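Local coordinates for MmcQ/YjbR family DNA-binding protein (Pseudomonas syringae pv. tomato, PDB 3H9X), which probably binds DNA through a double-wing fold, although its role in the cell is uncharacterised, at residues K57-I62 against T93-G98; P26-F31 against M44-E49; I62-Q67 against E110-L115. All blocks are in the same frame, centred on the assembly; numbering follows the deposited sequence.

How the interactions relate
From the N terminus, interaction 2 comes first: Tyr-28, just ahead of strand 29-32, meets the C-terminal part of strand 39-47 across the first hairpin, with 12 residues between the two segments. Strand 58-65 then follows as the central strand of the five-stranded antiparallel sheet and serves both other contacts. Interaction 1 zips its first half to strand 91-95, and interaction 3 sets its second half against helix 102-115; they share Ile-62 and cross along the chain, whereas interaction 2 is complete before either opens. Further contacts join them: Val-59 N bonds Ile-46 O, Asp-45 pairs with Arg-58, Asp-63 bonds Thr-93, and the Met-44 methyl packs on Asp-63. Together they join hairpin, central strands and C-terminal helix.

Interaction 1. Residues K57-I62 against T93-G98; sequences KRVDVI and TVLLNG
Ile-62 and Val-94 form a hydrogen-bonded antiparallel pair: Ile-62 N donates to Val-94 O at 2.9 Å, and Val-94 N returns a nearly straight bond (169°) to Ile-62 O at 2.8 Å. A third backbone bond, Leu-96 N to Asp-60 O at 2.8 Å, is more bent (144°). Between them Val-61 and Leu-95 make the non-hydrogen-bonded pair, where Val-61 CA also offers a CA-H contact to Val-94 O.

The apolar contacts divide between the two faces of the sheet. On the face of Val-61 and Leu-95, Leu-95 CD2 is the touching branch: the leucine side chain crosses both valines at about a right angle, with CD2 3.7 Å from Val-59 CB and equally near Val-61 CG1. Thr-93 CG2, anti to the backbone N, reaches Val-61 CB at 3.6 Å on the same face. The other face carries Ile-62 and Val-94, side by side and pointing the same way, and Leu-96 CD1 meets Ile-62 CG2 at 4.0 Å.

The polar ends find partners outside the two segments: Thr-93 OG1 bonds Asp-63 OD1 and Tyr-84 N, while Asp-60 OD2 makes a salt bridge to Arg-3. With strand 39-47 beyond 58-65 and strand 80-82 beyond 91-95, this is an interior antiparallel pairing of the sheet that underlies the double-wing fold of the YjbR family.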
ATOM      1  N   LYS A  57     -10.595 -13.128  -9.781  1.00 55.47           N
ATOM      2  CA  LYS A  57     -10.863 -11.707  -9.784  1.00 47.39           C
ATOM      3  C   LYS A  57      -9.605 -10.896  -9.495  1.00 41.25           C
ATOM      4  O   LYS A  57      -8.644 -11.430  -8.959  1.00 40.41           O
ATOM      5  CB  LYS A  57     -11.888 -11.406  -8.708  1.00 36.13           C
ATOM      6  CG  LYS A  57     -11.377 -11.724  -7.339  1.00 40.61           C
ATOM      7  CD  LYS A  57     -12.163 -10.930  -6.300  1.00 50.46           C
ATOM      8  CE  LYS A  57     -11.606 -11.205  -4.894  1.00 59.43           C
ATOM      9  NZ  LYS A  57     -12.124 -10.257  -3.842  1.00 59.63           N
ATOM     10  N   ARG A  58      -9.614  -9.609  -9.848  1.00 39.70           N
ATOM     11  CA  ARG A  58      -8.478  -8.733  -9.564  1.00 36.53           C
ATOM     12  C   ARG A  58      -8.793  -7.990  -8.243  1.00 35.50           C
ATOM     13  O   ARG A  58      -9.947  -7.976  -7.776  1.00 24.09           O
ATOM     14  CB  ARG A  58      -8.294  -7.671 -10.663  1.00 38.37           C
ATOM     15  CG  ARG A  58      -8.608  -8.054 -12.115  1.00 33.10           C
ATOM     16  CD  ARG A  58      -7.368  -8.421 -12.882  1.00 22.30           C
ATOM     17  NE  ARG A  58      -6.271  -7.523 -12.561  1.00 28.31           N
ATOM     18  CZ  ARG A  58      -5.025  -7.688 -13.004  1.00 39.74           C
ATOM     19  NH1 ARG A  58      -4.715  -8.716 -13.788  1.00 37.33           N
ATOM     20  NH2 ARG A  58      -4.076  -6.828 -12.662  1.00 40.91           N
ATOM     21  N   VAL A  59      -7.765  -7.366  -7.661  1.00 36.05           N
ATOM     22  CA  VAL A  59      -7.899  -6.572  -6.424  1.00 34.79           C
ATOM     23  C   VAL A  59      -6.951  -5.347  -6.447  1.00 37.42           C
ATOM     24  O   VAL A  59      -5.916  -5.360  -7.121  1.00 36.41           O
ATOM     25  CB  VAL A  59      -7.565  -7.404  -5.145  1.00 29.81           C
ATOM     26  CG1 VAL A  59      -8.631  -8.461  -4.907  1.00 34.89           C
ATOM     27  CG2 VAL A  59      -6.201  -8.056  -5.276  1.00 30.23           C
ATOM     28  N   ASP A  60      -7.314  -4.282  -5.741  1.00 35.85           N
ATOM     29  CA  ASP A  60      -6.446  -3.114  -5.668  1.00 39.83           C
ATOM     30  C   ASP A  60      -5.869  -3.097  -4.269  1.00 39.30           C
ATOM     31  O   ASP A  60      -6.613  -3.094  -3.292  1.00 37.68           O
ATOM     32  CB  ASP A  60      -7.217  -1.820  -5.933  1.00 52.16           C
ATOM     33  CG  ASP A  60      -7.173  -1.404  -7.395  1.00 63.38           C
ATOM     34  OD1 ASP A  60      -6.868  -2.273  -8.248  1.00 62.43           O
ATOM     35  OD2 ASP A  60      -7.453  -0.212  -7.681  1.00 58.07           O
ATOM     36  N   VAL A  61      -4.541  -3.084  -4.182  1.00 32.02           N
ATOM     37  CA  VAL A  61      -3.844  -3.107  -2.899  1.00 27.23           C
ATOM     38  C   VAL A  61      -2.782  -2.006  -2.805  1.00 29.40           C
ATOM     39  O   VAL A  61      -2.335  -1.483  -3.818  1.00 26.42           O
ATOM     40  CB  VAL A  61      -3.174  -4.522  -2.669  1.00 24.31           C
ATOM     41  CG1 VAL A  61      -4.188  -5.615  -2.942  1.00 28.15           C
ATOM     42  CG2 VAL A  61      -1.956  -4.712  -3.591  1.00 11.56           C
ATOM     43  N   ILE A  62      -2.412  -1.636  -1.584  1.00 28.59           N
ATOM     44  CA  ILE A  62      -1.358  -0.654  -1.391  1.00 30.82           C
ATOM     45  C   ILE A  62      -0.343  -1.274  -0.454  1.00 31.53           C
ATOM     46  O   ILE A  62      -0.698  -1.970   0.504  1.00 25.27           O
ATOM     47  CB  ILE A  62      -1.825   0.656  -0.748  1.00 23.53           C
ATOM     48  CG1 ILE A  62      -2.618   0.355   0.511  1.00 30.21           C
ATOM     49  CG2 ILE A  62      -2.576   1.491  -1.765  1.00 30.91           C
ATOM     50  CD1 ILE A  62      -2.875   1.549   1.366  1.00 29.32           C
ATOM     51  N   THR A  93       1.013  -5.475   2.786  1.00 30.27           N
ATOM     52  CA  THR A  93       0.124  -5.235   1.651  1.00 34.61           C
ATOM     53  C   THR A  93      -1.290  -5.108   2.195  1.00 31.59           C
ATOM     54  O   THR A  93      -1.819  -6.058   2.755  1.00 32.96           O
ATOM     55  CB  THR A  93       0.165  -6.403   0.620  1.00 30.34           C
ATOM     56  OG1 THR A  93       1.434  -6.423  -0.045  1.00 32.49           O
ATOM     57  CG2 THR A  93      -0.942  -6.245  -0.423  1.00 27.24           C
ATOM     58  N   VAL A  94      -1.894  -3.933   2.049  1.00 32.69           N
ATOM     59  CA  VAL A  94      -3.254  -3.725   2.540  1.00 33.87           C
ATOM     60  C   VAL A  94      -4.228  -3.782   1.375  1.00 29.27           C
ATOM     61  O   VAL A  94      -4.050  -3.128   0.349  1.00 32.92           O
ATOM     62  CB  VAL A  94      -3.420  -2.369   3.297  1.00 26.05           C
ATOM     63  CG1 VAL A  94      -4.839  -2.243   3.836  1.00 24.65           C
ATOM     64  CG2 VAL A  94      -2.433  -2.290   4.452  1.00 27.09           C
ATOM     65  N   LEU A  95      -5.266  -4.581   1.547  1.00 34.58           N
ATOM     66  CA  LEU A  95      -6.261  -4.745   0.511  1.00 38.71           C
ATOM     67  C   LEU A  95      -7.289  -3.603   0.523  1.00 40.57           C
ATOM     68  O   LEU A  95      -7.965  -3.389   1.532  1.00 35.87           O
ATOM     69  CB  LEU A  95      -6.926  -6.105   0.697  1.00 36.49           C
ATOM     70  CG  LEU A  95      -7.974  -6.566  -0.301  1.00 43.92           C
ATOM     71  CD1 LEU A  95      -9.327  -6.047   0.119  1.00 41.45           C
ATOM     72  CD2 LEU A  95      -7.588  -6.113  -1.708  1.00 43.88           C
ATOM     73  N   LEU A  96      -7.369  -2.861  -0.592  1.00 39.51           N
ATOM     74  CA  LEU A  96      -8.315  -1.750  -0.739  1.00 37.17           C
ATOM     75  C   LEU A  96      -9.679  -2.308  -1.100  1.00 37.03           C
ATOM     76  O   LEU A  96      -9.772  -3.348  -1.745  1.00 36.37           O
ATOM     77  CB  LEU A  96      -7.881  -0.769  -1.836  1.00 30.83           C
ATOM     78  CG  LEU A  96      -6.617   0.060  -1.627  1.00 28.34           C
ATOM     79  CD1 LEU A  96      -6.470   1.082  -2.747  1.00 28.59           C
ATOM     80  CD2 LEU A  96      -6.697   0.752  -0.296  1.00 23.33           C
ATOM     81  N   ASN A  97     -10.728  -1.588  -0.713  1.00 40.89           N
ATOM     82  CA  ASN A  97     -12.108  -2.013  -0.936  1.00 45.18           C
ATOM     83  C   ASN A  97     -12.214  -3.269  -0.087  1.00 44.15           C
ATOM     84  O   ASN A  97     -12.918  -4.220  -0.439  1.00 40.08           O
ATOM     85  CB  ASN A  97     -12.393  -2.347  -2.415  1.00 39.79           C
ATOM     86  CG  ASN A  97     -12.126  -1.178  -3.354  1.00 51.04           C
ATOM     87  OD1 ASN A  97     -11.003  -0.986  -3.832  1.00 54.46           O
ATOM     88  ND2 ASN A  97     -13.159  -0.387  -3.620  1.00 40.09           N
ATOM     89  N   GLY A  98     -11.492  -3.250   1.034  1.00 41.59           N
ATOM     90  CA  GLY A  98     -11.466  -4.379   1.949  1.00 41.55           C
ATOM     91  C   GLY A  98     -11.951  -4.080   3.358  1.00 46.55           C
ATOM     92  O   GLY A  98     -12.421  -2.981   3.638  1.00 47.90           O
TER

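Interaction 2. Residues P26-F31 against M44-E49; sequences PDYAVF and MDIPAE
The Tyr-28 ring lies over Met-44, a selenomethionine here, with one face on the Met-44 side chain and an edge on the backbone of Asp-45. Met-44 CG sits above the ring centre in a CH-pi contact, 3.9 Å from the centroid and 13° off the normal. Met-44 SE follows over the same ring at 4.5 Å from the centroid, a Met-aromatic contact. At the edge, Asp-45 O approaches Tyr-28 CE2 to 3.3 Å near the ring plane, while Ile-46 CG2 comes obliquely to Tyr-28 OH. Phe-25 also stacks with this ring.

The arrangement belongs to the first beta hairpin of the sheet, strands 29-32 and 39-47: backbone bonding of Ala-29 with Leu-43 pairs the strands, and just beyond it Tyr-28 continues the contact with no hydrogen bond between the two segments. Its CG is anti to the carbonyl carbon (chi1 -64°), and the ring extends across strand 44-47 from Met-44 to Ile-46.

Alongside, two like charges come close. Asp-27 and Asp-45 lie side by side, pointing the same way, with carboxylate planes 74° apart and Asp-27 OD1 3.7 Å from Asp-45 OD2. Such charges would be expected to repel; the salt bridge of Asp-45 OD2 with Arg-58 may offset part of this, although Asp-60 brings a third carboxylate close to Asp-45. Arg-3 of helix 3-13 touches Asp-27. The nearest approach of this pair of aspartates is between Asp-27 OD1 and the methylene carbon Asp-45 CB, at 3.6 Å.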
ATOM      1  N   PRO A  26       0.372   0.541 -16.250  1.00 40.64           N
ATOM      2  CA  PRO A  26      -0.118   1.907 -16.066  1.00 41.07           C
ATOM      3  C   PRO A  26      -0.765   2.140 -14.707  1.00 46.35           C
ATOM      4  O   PRO A  26      -0.781   3.258 -14.209  1.00 42.18           O
ATOM      5  CB  PRO A  26      -1.126   2.062 -17.200  1.00 35.63           C
ATOM      6  CG  PRO A  26      -0.601   1.142 -18.240  1.00 36.70           C
ATOM      7  CD  PRO A  26      -0.258  -0.069 -17.433  1.00 35.19           C
ATOM      8  N   ASP A  27      -1.301   1.078 -14.117  1.00 49.15           N
ATOM      9  CA  ASP A  27      -1.972   1.171 -12.826  1.00 54.02           C
ATOM     10  C   ASP A  27      -1.075   1.275 -11.633  1.00 51.76           C
ATOM     11  O   ASP A  27      -1.356   2.036 -10.703  1.00 56.81           O
ATOM     12  CB  ASP A  27      -2.872  -0.021 -12.609  1.00 56.64           C
ATOM     13  CG  ASP A  27      -4.108   0.078 -13.408  1.00 65.46           C
ATOM     14  OD1 ASP A  27      -4.930  -0.853 -13.326  1.00 77.61           O
ATOM     15  OD2 ASP A  27      -4.259   1.106 -14.118  1.00 67.95           O
ATOM     16  N   TYR A  28      -0.018   0.477 -11.628  1.00 45.48           N
ATOM     17  CA  TYR A  28       0.913   0.510 -10.520  1.00 37.06           C
ATOM     18  C   TYR A  28       1.379   1.951 -10.342  1.00 33.51           C
ATOM     19  O   TYR A  28       1.832   2.577 -11.290  1.00 38.14           O
ATOM     20  CB  TYR A  28       2.098  -0.413 -10.806  1.00 35.15           C
ATOM     21  CG  TYR A  28       1.729  -1.877 -10.919  1.00 32.69           C
ATOM     22  CD1 TYR A  28       2.698  -2.868 -10.804  1.00 34.56           C
ATOM     23  CD2 TYR A  28       0.411  -2.272 -11.112  1.00 35.18           C
ATOM     24  CE1 TYR A  28       2.355  -4.221 -10.872  1.00 45.20           C
ATOM     25  CE2 TYR A  28       0.060  -3.616 -11.182  1.00 44.61           C
ATOM     26  CZ  TYR A  28       1.030  -4.585 -11.060  1.00 47.44           C
ATOM     27  OH  TYR A  28       0.658  -5.909 -11.105  1.00 47.62           O
ATOM     28  N   ALA A  29       1.244   2.478  -9.129  1.00 33.89           N
ATOM     29  CA  ALA A  29       1.647   3.845  -8.836  1.00 28.21           C
ATOM     30  C   ALA A  29       2.388   3.892  -7.513  1.00 32.15           C
ATOM     31  O   ALA A  29       1.953   3.289  -6.540  1.00 39.90           O
ATOM     32  CB  ALA A  29       0.430   4.740  -8.767  1.00 36.18           C
ATOM     33  N   VAL A  30       3.516   4.599  -7.473  1.00 33.62           N
ATOM     34  CA  VAL A  30       4.280   4.714  -6.230  1.00 39.92           C
ATOM     35  C   VAL A  30       4.169   6.123  -5.656  1.00 38.07           C
ATOM     36  O   VAL A  30       3.909   7.080  -6.378  1.00 34.91           O
ATOM     37  CB  VAL A  30       5.802   4.328  -6.412  1.00 43.25           C
ATOM     38  CG1 VAL A  30       5.928   2.965  -7.058  1.00 40.38           C
ATOM     39  CG2 VAL A  30       6.535   5.368  -7.210  1.00 41.64           C
ATOM     40  N   PHE A  31       4.333   6.233  -4.345  1.00 43.00           N
ATOM     41  CA  PHE A  31       4.268   7.523  -3.677  1.00 47.54           C
ATOM     42  C   PHE A  31       5.553   7.695  -2.893  1.00 49.05           C
ATOM     43  O   PHE A  31       5.850   6.899  -2.001  1.00 51.86           O
ATOM     44  CB  PHE A  31       3.067   7.587  -2.733  1.00 48.82           C
ATOM     45  CG  PHE A  31       1.748   7.515  -3.440  1.00 54.73           C
ATOM     46  CD1 PHE A  31       1.355   6.345  -4.081  1.00 51.26           C
ATOM     47  CD2 PHE A  31       0.910   8.624  -3.497  1.00 59.35           C
ATOM     48  CE1 PHE A  31       0.154   6.280  -4.773  1.00 53.53           C
ATOM     49  CE2 PHE A  31      -0.297   8.573  -4.186  1.00 57.24           C
ATOM     50  CZ  PHE A  31      -0.676   7.397  -4.824  1.00 58.78           C
HETATM   51  N   MSE A  44      -1.187  -0.880  -6.413  1.00 40.06           N
HETATM   52  CA  MSE A  44      -1.196  -1.851  -7.503  1.00 38.58           C
HETATM   53  C   MSE A  44      -2.533  -2.525  -7.687  1.00 39.64           C
HETATM   54  O   MSE A  44      -3.295  -2.690  -6.747  1.00 41.39           O
HETATM   55  CB  MSE A  44      -0.185  -2.959  -7.255  1.00 40.25           C
HETATM   56  CG  MSE A  44       1.254  -2.533  -7.189  1.00 53.35           C
HETATM   57 SE   MSE A  44       2.390  -4.064  -6.729  1.00 70.45          SE
HETATM   58  CE  MSE A  44       2.202  -4.007  -4.810  1.00 63.52           C
ATOM     59  N   ASP A  45      -2.783  -2.938  -8.919  1.00 41.38           N
ATOM     60  CA  ASP A  45      -3.985  -3.664  -9.286  1.00 39.09           C
ATOM     61  C   ASP A  45      -3.472  -5.060  -9.625  1.00 40.04           C
ATOM     62  O   ASP A  45      -2.815  -5.233 -10.648  1.00 41.33           O
ATOM     63  CB  ASP A  45      -4.610  -3.036 -10.523  1.00 42.60           C
ATOM     64  CG  ASP A  45      -5.751  -3.856 -11.073  1.00 50.69           C
ATOM     65  OD1 ASP A  45      -6.763  -4.011 -10.349  1.00 44.61           O
ATOM     66  OD2 ASP A  45      -5.635  -4.338 -12.224  1.00 48.96           O
ATOM     67  N   ILE A  46      -3.763  -6.047  -8.783  1.00 38.70           N
ATOM     68  CA  ILE A  46      -3.256  -7.401  -9.021  1.00 38.96           C
ATOM     69  C   ILE A  46      -4.292  -8.517  -8.965  1.00 39.40           C
ATOM     70  O   ILE A  46      -5.409  -8.324  -8.478  1.00 38.13           O
ATOM     71  CB  ILE A  46      -2.150  -7.774  -7.998  1.00 37.49           C
ATOM     72  CG1 ILE A  46      -2.734  -7.758  -6.581  1.00 39.17           C
ATOM     73  CG2 ILE A  46      -0.990  -6.806  -8.111  1.00 34.03           C
ATOM     74  CD1 ILE A  46      -1.840  -8.365  -5.523  1.00 43.78           C
ATOM     75  N   PRO A  47      -3.931  -9.708  -9.483  1.00 40.00           N
ATOM     76  CA  PRO A  47      -4.838 -10.857  -9.473  1.00 38.22           C
ATOM     77  C   PRO A  47      -5.020 -11.315  -8.016  1.00 42.94           C
ATOM     78  O   PRO A  47      -4.044 -11.545  -7.311  1.00 50.12           O
ATOM     79  CB  PRO A  47      -4.085 -11.891 -10.310  1.00 36.13           C
ATOM     80  CG  PRO A  47      -3.296 -11.050 -11.258  1.00 28.85           C
ATOM     81  CD  PRO A  47      -2.766  -9.981 -10.351  1.00 41.74           C
ATOM     82  N   ALA A  48      -6.263 -11.435  -7.567  1.00 43.69           N
ATOM     83  CA  ALA A  48      -6.536 -11.845  -6.201  1.00 43.85           C
ATOM     84  C   ALA A  48      -5.637 -12.998  -5.742  1.00 51.55           C
ATOM     85  O   ALA A  48      -5.117 -12.981  -4.615  1.00 60.08           O
ATOM     86  CB  ALA A  48      -8.005 -12.227  -6.061  1.00 43.02           C
ATOM     87  N   GLU A  49      -5.434 -13.979  -6.626  1.00 55.59           N
ATOM     88  CA  GLU A  49      -4.613 -15.168  -6.334  1.00 59.66           C
ATOM     89  C   GLU A  49      -3.202 -14.859  -5.793  1.00 59.79           C
ATOM     90  O   GLU A  49      -2.777 -15.475  -4.819  1.00 60.47           O
ATOM     91  CB  GLU A  49      -4.504 -16.053  -7.590  1.00 61.44           C
ATOM     92  CG  GLU A  49      -3.707 -15.417  -8.735  1.00 75.72           C
ATOM     93  CD  GLU A  49      -2.984 -16.450  -9.623  1.00 82.28           C
ATOM     94  OE1 GLU A  49      -2.269 -17.339  -9.067  1.00 78.20           O
ATOM     95  OE2 GLU A  49      -3.106 -16.353 -10.881  1.00 84.35           O
TER

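Interaction 3. Residues I62-Q67 against E110-L115; sequences IDLKVQ and EDSFQL
Ser-112 and Lys-65 anchor a strand-to-helix contact in which the C-terminal part of helix 102-115 packs beside the end of the central strand 58-65. The axes of the two short elements pass 6.8 Å apart at 51°, and the residues come closest at Lys-65 and Ser-112, whose CA atoms are 4.5 Å apart.

One hydrogen bond crosses the contact. Lys-65 N donates to Ser-112 OG at 2.8 Å and nearly straight (171°). The hydroxyl oxygen is anti to its own backbone N (chi1 -177°), which turns it toward the strand. The same OG is hydrogen-bonded to Tyr-40 O, so one buried hydroxyl serves two neighbouring strands. Val-61 bonds Met-44 and Asp-63 bonds Leu-42 directly; at the next step the serine hydroxyl bridges Lys-65 N and Tyr-40 O. Ser-112 CA adds a CA-H contact to Lys-65 O at 3.3 Å.

Around this bond the packing is largely through carbon atoms. Leu-64 CG rests on Ser-112 CB at 4.0 Å. One helical turn on, Leu-115 places one methyl on the last strand residue and the other on the loop after it: CD2 lies 3.8 Å from Gln-67 CG, and CD1 meets the aliphatic part of Lys-65 at CD, the lysine and leucine side chains crossing at about a right angle.

Ile-62 and Leu-64 also pack on Ile-109, one turn earlier in the helix, and Phe-113 sets its ring edge-to-face with Tyr-40, so helix 102-115 spans strands 58-65 and 39-47.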
ATOM      1  N   ILE A  62      -2.412  -1.636  -1.584  1.00 28.59           N
ATOM      2  CA  ILE A  62      -1.358  -0.654  -1.391  1.00 30.82           C
ATOM      3  C   ILE A  62      -0.343  -1.274  -0.454  1.00 31.53           C
ATOM      4  O   ILE A  62      -0.698  -1.970   0.504  1.00 25.27           O
ATOM      5  CB  ILE A  62      -1.825   0.656  -0.748  1.00 23.53           C
ATOM      6  CG1 ILE A  62      -2.618   0.355   0.511  1.00 30.21           C
ATOM      7  CG2 ILE A  62      -2.576   1.491  -1.765  1.00 30.91           C
ATOM      8  CD1 ILE A  62      -2.875   1.549   1.366  1.00 29.32           C
ATOM      9  N   ASP A  63       0.930  -1.035  -0.749  1.00 35.31           N
ATOM     10  CA  ASP A  63       2.014  -1.544   0.071  1.00 34.25           C
ATOM     11  C   ASP A  63       2.534  -0.394   0.893  1.00 29.29           C
ATOM     12  O   ASP A  63       2.778   0.697   0.374  1.00 32.85           O
ATOM     13  CB  ASP A  63       3.101  -2.132  -0.808  1.00 37.15           C
ATOM     14  CG  ASP A  63       2.837  -3.587  -1.130  1.00 44.76           C
ATOM     15  OD1 ASP A  63       1.653  -3.981  -1.242  1.00 48.88           O
ATOM     16  OD2 ASP A  63       3.809  -4.344  -1.287  1.00 50.16           O
ATOM     17  N   LEU A  64       2.684  -0.660   2.184  1.00 22.25           N
ATOM     18  CA  LEU A  64       3.136   0.321   3.158  1.00 31.35           C
ATOM     19  C   LEU A  64       4.295  -0.232   3.967  1.00 30.30           C
ATOM     20  O   LEU A  64       4.381  -1.432   4.184  1.00 33.98           O
ATOM     21  CB  LEU A  64       1.966   0.685   4.084  1.00 31.51           C
ATOM     22  CG  LEU A  64       1.064   1.879   3.728  1.00 41.33           C
ATOM     23  CD1 LEU A  64       0.806   1.960   2.239  1.00 30.51           C
ATOM     24  CD2 LEU A  64      -0.240   1.763   4.500  1.00 41.68           C
ATOM     25  N   LYS A  65       5.194   0.635   4.414  1.00 39.73           N
ATOM     26  CA  LYS A  65       6.344   0.183   5.197  1.00 41.26           C
ATOM     27  C   LYS A  65       6.025   0.246   6.680  1.00 38.41           C
ATOM     28  O   LYS A  65       5.416   1.198   7.157  1.00 36.67           O
ATOM     29  CB  LYS A  65       7.555   1.060   4.889  1.00 50.45           C
ATOM     30  CG  LYS A  65       8.889   0.556   5.417  1.00 56.39           C
ATOM     31  CD  LYS A  65       9.981   1.577   5.082  1.00 61.77           C
ATOM     32  CE  LYS A  65      11.231   0.932   4.493  1.00 63.58           C
ATOM     33  NZ  LYS A  65      11.813  -0.127   5.366  1.00 64.12           N
ATOM     34  N   VAL A  66       6.426  -0.776   7.415  1.00 39.31           N
ATOM     35  CA  VAL A  66       6.163  -0.791   8.839  1.00 35.37           C
ATOM     36  C   VAL A  66       7.400  -1.268   9.565  1.00 40.87           C
ATOM     37  O   VAL A  66       8.388  -1.655   8.937  1.00 44.60           O
ATOM     38  CB  VAL A  66       4.976  -1.718   9.190  1.00 38.06           C
ATOM     39  CG1 VAL A  66       3.738  -1.302   8.394  1.00 43.08           C
ATOM     40  CG2 VAL A  66       5.320  -3.158   8.893  1.00 35.22           C
ATOM     41  N   GLN A  67       7.360  -1.214  10.890  1.00 44.37           N
ATOM     42  CA  GLN A  67       8.482  -1.673  11.690  1.00 45.08           C
ATOM     43  C   GLN A  67       8.445  -3.197  11.736  1.00 45.84           C
ATOM     44  O   GLN A  67       7.416  -3.800  12.039  1.00 44.18           O
ATOM     45  CB  GLN A  67       8.393  -1.086  13.088  1.00 49.32           C
ATOM     46  CG  GLN A  67       8.564   0.413  13.109  1.00 60.95           C
ATOM     47  CD  GLN A  67       7.520   1.096  13.969  1.00 76.15           C
ATOM     48  OE1 GLN A  67       7.482   0.916  15.189  1.00 73.11           O
ATOM     49  NE2 GLN A  67       6.652   1.881  13.333  1.00 79.39           N
ATOM     50  N   GLU A 110       0.535   6.984   7.375  1.00 46.82           N
ATOM     51  CA  GLU A 110       1.373   7.929   8.115  1.00 46.88           C
ATOM     52  C   GLU A 110       2.640   7.245   8.610  1.00 45.00           C
ATOM     53  O   GLU A 110       3.741   7.764   8.455  1.00 45.29           O
ATOM     54  CB  GLU A 110       0.602   8.520   9.309  1.00 56.22           C
ATOM     55  CG  GLU A 110       1.378   9.568  10.149  1.00 63.06           C
ATOM     56  CD  GLU A 110       1.906  10.752   9.326  1.00 66.10           C
ATOM     57  OE1 GLU A 110       1.111  11.388   8.606  1.00 65.34           O
ATOM     58  OE2 GLU A 110       3.118  11.053   9.409  1.00 66.85           O
ATOM     59  N   ASP A 111       2.479   6.073   9.207  1.00 40.95           N
ATOM     60  CA  ASP A 111       3.613   5.319   9.707  1.00 43.60           C
ATOM     61  C   ASP A 111       4.647   5.053   8.607  1.00 47.47           C
ATOM     62  O   ASP A 111       5.843   5.221   8.833  1.00 53.14           O
ATOM     63  CB  ASP A 111       3.119   4.012  10.317  1.00 53.32           C
ATOM     64  CG  ASP A 111       2.530   4.211  11.699  1.00 63.47           C
ATOM     65  OD1 ASP A 111       1.917   5.276  11.957  1.00 62.44           O
ATOM     66  OD2 ASP A 111       2.667   3.294  12.532  1.00 69.87           O
ATOM     67  N   SER A 112       4.190   4.643   7.422  1.00 43.07           N
ATOM     68  CA  SER A 112       5.075   4.363   6.283  1.00 28.54           C
ATOM     69  C   SER A 112       5.753   5.650   5.827  1.00 36.54           C
ATOM     70  O   SER A 112       6.909   5.638   5.406  1.00 43.59           O
ATOM     71  CB  SER A 112       4.265   3.758   5.128  1.00 29.53           C
ATOM     72  OG  SER A 112       5.078   3.402   4.043  1.00 18.79           O
ATOM     73  N   PHE A 113       5.026   6.762   5.919  1.00 38.96           N
ATOM     74  CA  PHE A 113       5.543   8.074   5.532  1.00 42.60           C
ATOM     75  C   PHE A 113       6.703   8.487   6.452  1.00 44.42           C
ATOM     76  O   PHE A 113       7.773   8.839   5.972  1.00 46.76           O
ATOM     77  CB  PHE A 113       4.431   9.122   5.608  1.00 43.22           C
ATOM     78  CG  PHE A 113       4.799  10.445   4.995  1.00 50.06           C
ATOM     79  CD1 PHE A 113       4.919  10.584   3.620  1.00 55.60           C
ATOM     80  CD2 PHE A 113       5.050  11.551   5.794  1.00 54.17           C
ATOM     81  CE1 PHE A 113       5.282  11.806   3.052  1.00 48.63           C
ATOM     82  CE2 PHE A 113       5.414  12.773   5.233  1.00 43.77           C
ATOM     83  CZ  PHE A 113       5.531  12.894   3.861  1.00 46.02           C
ATOM     84  N   GLN A 114       6.476   8.434   7.767  1.00 40.99           N
ATOM     85  CA  GLN A 114       7.489   8.781   8.758  1.00 41.13           C
ATOM     86  C   GLN A 114       8.664   7.814   8.780  1.00 41.38           C
ATOM     87  O   GLN A 114       9.769   8.194   9.123  1.00 47.43           O
ATOM     88  CB  GLN A 114       6.886   8.818  10.168  1.00 34.88           C
ATOM     89  CG  GLN A 114       5.916   9.955  10.462  1.00 38.40           C
ATOM     90  CD  GLN A 114       6.492  11.320  10.144  1.00 51.97           C
ATOM     91  OE1 GLN A 114       7.583  11.671  10.594  1.00 59.95           O
ATOM     92  NE2 GLN A 114       5.758  12.099   9.361  1.00 52.29           N
ATOM     93  N   LEU A 115       8.412   6.558   8.442  1.00 45.70           N
ATOM     94  CA  LEU A 115       9.447   5.525   8.443  1.00 41.67           C
ATOM     95  C   LEU A 115      10.423   5.735   7.290  1.00 42.20           C
ATOM     96  O   LEU A 115      11.517   5.170   7.271  1.00 39.47           O
ATOM     97  CB  LEU A 115       8.796   4.141   8.308  1.00 48.25           C
ATOM     98  CG  LEU A 115       9.307   2.985   9.168  1.00 50.76           C
ATOM     99  CD1 LEU A 115      10.825   2.827   9.001  1.00 50.08           C
ATOM    100  CD2 LEU A 115       8.952   3.258  10.613  1.00 51.02           C
TER